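Local atomic coordinates of DUF1780 domain-containing protein (Pseudomonas aeruginosa, PDB entry 1Y0K), a protein that is of unknown function but belongs to a family of putative endonucleases in the PD-(D/E)XK nuclease clan. Residues E138-A143 / S187-F192. Sequence-based numbering, arbitrary orientation.
Sequences ELDLLA and SGAPEF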
ATOM      1  N   GLU A 138       5.053  11.745 -11.415  1.00 15.45           N
ATOM      2  CA  GLU A 138       4.614  12.645 -10.345  1.00 16.34           C
ATOM      3  C   GLU A 138       3.732  11.910  -9.332  1.00 16.02           C
ATOM      4  O   GLU A 138       3.227  12.517  -8.380  1.00 16.81           O
ATOM      5  CB  GLU A 138       3.876  13.874 -10.911  1.00 17.48           C
ATOM      6  CG  GLU A 138       4.800  14.855 -11.660  1.00 21.40           C
ATOM      7  CD  GLU A 138       5.827  15.544 -10.759  1.00 25.68           C
ATOM      8  OE1 GLU A 138       5.524  15.820  -9.581  1.00 26.19           O
ATOM      9  OE2 GLU A 138       6.953  15.822 -11.236  1.00 30.20           O
ATOM     10  N   LEU A 139       3.569  10.603  -9.538  1.00 14.94           N
ATOM     11  CA  LEU A 139       2.630   9.814  -8.740  1.00 14.10           C
ATOM     12  C   LEU A 139       3.339   8.892  -7.755  1.00 13.67           C
ATOM     13  O   LEU A 139       4.284   8.183  -8.111  1.00 12.86           O
ATOM     14  CB  LEU A 139       1.707   8.988  -9.654  1.00 14.57           C
ATOM     15  CG  LEU A 139       0.827   9.755 -10.658  1.00 15.04           C
ATOM     16  CD1 LEU A 139      -0.030   8.788 -11.480  1.00 14.62           C
ATOM     17  CD2 LEU A 139      -0.056  10.799  -9.967  1.00 15.23           C
ATOM     18  N   ASP A 140       2.859   8.922  -6.521  1.00 12.82           N
ATOM     19  CA  ASP A 140       3.326   8.034  -5.457  1.00 13.21           C
ATOM     20  C   ASP A 140       2.287   6.947  -5.224  1.00 13.22           C
ATOM     21  O   ASP A 140       1.254   7.183  -4.596  1.00 13.63           O
ATOM     22  CB  ASP A 140       3.540   8.853  -4.189  1.00 13.27           C
ATOM     23  CG  ASP A 140       4.499  10.018  -4.415  1.00 14.55           C
ATOM     24  OD1 ASP A 140       5.643   9.760  -4.841  1.00 13.51           O
ATOM     25  OD2 ASP A 140       4.114  11.183  -4.158  1.00 14.70           O
ATOM     26  N   LEU A 141       2.540   5.764  -5.768  1.00 12.66           N
ATOM     27  CA  LEU A 141       1.560   4.688  -5.689  1.00 11.93           C
ATOM     28  C   LEU A 141       1.547   4.088  -4.289  1.00 11.62           C
ATOM     29  O   LEU A 141       2.601   3.894  -3.681  1.00 11.37           O
ATOM     30  CB  LEU A 141       1.850   3.607  -6.738  1.00 12.35           C
ATOM     31  CG  LEU A 141       1.348   3.882  -8.174  1.00 14.37           C
ATOM     32  CD1 LEU A 141      -0.075   3.441  -8.311  1.00 16.25           C
ATOM     33  CD2 LEU A 141       1.475   5.354  -8.619  1.00 16.64           C
ATOM     34  N   LEU A 142       0.346   3.808  -3.794  1.00 11.28           N
ATOM     35  CA  LEU A 142       0.160   3.250  -2.451  1.00 11.17           C
ATOM     36  C   LEU A 142      -0.898   2.158  -2.495  1.00 11.31           C
ATOM     37  O   LEU A 142      -2.081   2.440  -2.709  1.00 11.49           O
ATOM     38  CB  LEU A 142      -0.241   4.344  -1.454  1.00 10.82           C
ATOM     39  CG  LEU A 142      -0.474   3.909  -0.004  1.00 11.52           C
ATOM     40  CD1 LEU A 142       0.789   3.250   0.586  1.00 12.02           C
ATOM     41  CD2 LEU A 142      -0.917   5.108   0.852  1.00 12.15           C
ATOM     42  N   ALA A 143      -0.459   0.911  -2.321  1.00 11.63           N
ATOM     43  CA  ALA A 143      -1.367  -0.238  -2.364  1.00 11.90           C
ATOM     44  C   ALA A 143      -1.787  -0.605  -0.960  1.00 12.36           C
ATOM     45  O   ALA A 143      -0.921  -0.772  -0.092  1.00 12.32           O
ATOM     46  CB  ALA A 143      -0.661  -1.448  -3.001  1.00 12.82           C
ATOM     47  N   SER A 187      14.520  10.114  -6.320  1.00 21.71           N
ATOM     48  CA  SER A 187      15.100  11.269  -5.631  1.00 23.41           C
ATOM     49  C   SER A 187      14.125  12.427  -5.399  1.00 23.43           C
ATOM     50  O   SER A 187      14.237  13.145  -4.397  1.00 24.77           O
ATOM     51  CB  SER A 187      16.353  11.750  -6.376  1.00 23.49           C
ATOM     52  OG  SER A 187      16.010  12.264  -7.653  1.00 26.28           O
ATOM     53  N   GLY A 188      13.168  12.599  -6.310  1.00 23.73           N
ATOM     54  CA  GLY A 188      12.145  13.645  -6.201  1.00 23.62           C
ATOM     55  C   GLY A 188      10.990  13.369  -5.251  1.00 22.96           C
ATOM     56  O   GLY A 188      10.197  14.265  -4.957  1.00 22.84           O
ATOM     57  N   ALA A 189      10.893  12.132  -4.767  1.00 22.52           N
ATOM     58  CA  ALA A 189       9.830  11.730  -3.846  1.00 22.19           C
ATOM     59  C   ALA A 189       9.996  12.425  -2.497  1.00 22.31           C
ATOM     60  O   ALA A 189      11.121  12.758  -2.113  1.00 22.20           O
ATOM     61  CB  ALA A 189       9.823  10.210  -3.672  1.00 21.80           C
ATOM     62  N   PRO A 190       8.876  12.682  -1.794  1.00 22.72           N
ATOM     63  CA  PRO A 190       8.932  13.213  -0.434  1.00 22.63           C
ATOM     64  C   PRO A 190       9.972  12.514   0.428  1.00 22.35           C
ATOM     65  O   PRO A 190      10.159  11.298   0.328  1.00 21.80           O
ATOM     66  CB  PRO A 190       7.535  12.912   0.098  1.00 23.20           C
ATOM     67  CG  PRO A 190       6.669  13.055  -1.092  1.00 23.17           C
ATOM     68  CD  PRO A 190       7.479  12.524  -2.251  1.00 22.96           C
ATOM     69  N   GLU A 191      10.642  13.280   1.279  1.00 22.22           N
ATOM     70  CA  GLU A 191      11.719  12.729   2.087  1.00 22.92           C
ATOM     71  C   GLU A 191      11.267  11.585   3.001  1.00 21.74           C
ATOM     72  O   GLU A 191      12.032  10.639   3.220  1.00 21.26           O
ATOM     73  CB  GLU A 191      12.397  13.845   2.881  1.00 23.63           C
ATOM     74  CG  GLU A 191      13.605  13.404   3.672  1.00 27.64           C
ATOM     75  CD  GLU A 191      13.887  14.343   4.819  1.00 32.17           C
ATOM     76  OE1 GLU A 191      12.911  14.845   5.420  1.00 35.78           O
ATOM     77  OE2 GLU A 191      15.075  14.579   5.122  1.00 34.71           O
ATOM     78  N   PHE A 192      10.032  11.645   3.509  1.00 21.41           N
ATOM     79  CA  PHE A 192       9.527  10.587   4.387  1.00 21.13           C
ATOM     80  C   PHE A 192       9.441   9.226   3.692  1.00 20.76           C
ATOM     81  O   PHE A 192       9.597   8.193   4.330  1.00 20.93           O
ATOM     82  CB  PHE A 192       8.217  10.965   5.110  1.00 21.03           C
ATOM     83  CG  PHE A 192       6.997  11.025   4.220  1.00 20.62           C
ATOM     84  CD1 PHE A 192       6.253   9.872   3.946  1.00 20.98           C
ATOM     85  CD2 PHE A 192       6.567  12.241   3.686  1.00 20.88           C
ATOM     86  CE1 PHE A 192       5.117   9.926   3.123  1.00 20.04           C
ATOM     87  CE2 PHE A 192       5.421  12.309   2.868  1.00 20.74           C
ATOM     88  CZ  PHE A 192       4.701  11.149   2.585  1.00 20.04           C
TER
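Asp140 points its carboxylate at the extended pair Ala189 and Pro190 and overlaps the two with its oxygens. The setting is a seven-stranded mixed sheet in a protein whose family is placed in the PD-(D/E)XK nuclease clan. Asp140 opens strand 140-146, an inner strand of that sheet, running parallel to its neighbours 65-73 and 171-175. Residues 187-192 follow strand 179-185 and lead into the short helix 191-194, with Pro190 at its N-cap position. The contact therefore joins the start of an inner strand to the loop between a later strand and a helix. It is small: 70 Å² are buried, both sides together. The touching is by van der Waals approach of carboxylate oxygens to carbon. No bond is made between the two segments. CG of Asp140 lies anti to the carbonyl carbon and beside the backbone N (chi1 -56°), which carries the carboxylate out from the strand to the loop. Both oxygens approach Pro190 CD, and OD1 of Asp140 also comes within 4.4 Å of Ala189 CB.

The carboxylate has stronger partners elsewhere. OD2 forms a salt bridge with Arg170 NH2 and accepts a hydrogen bond from Gly66 N, and OD1 is hydrogen-bonded to Ser171 OG. Both oxygens of this buried group are thus satisfied, and together these partners restrict its rotation. Pro190 meets the carboxylate end of the aspartate through CD and also touches Arg170 and Ala65. Ala189 O accepts a hydrogen bond from Arg194 NE. The closest approach between the segments is from Asp140 OD2 to Pro190 CD, 4.1 Å.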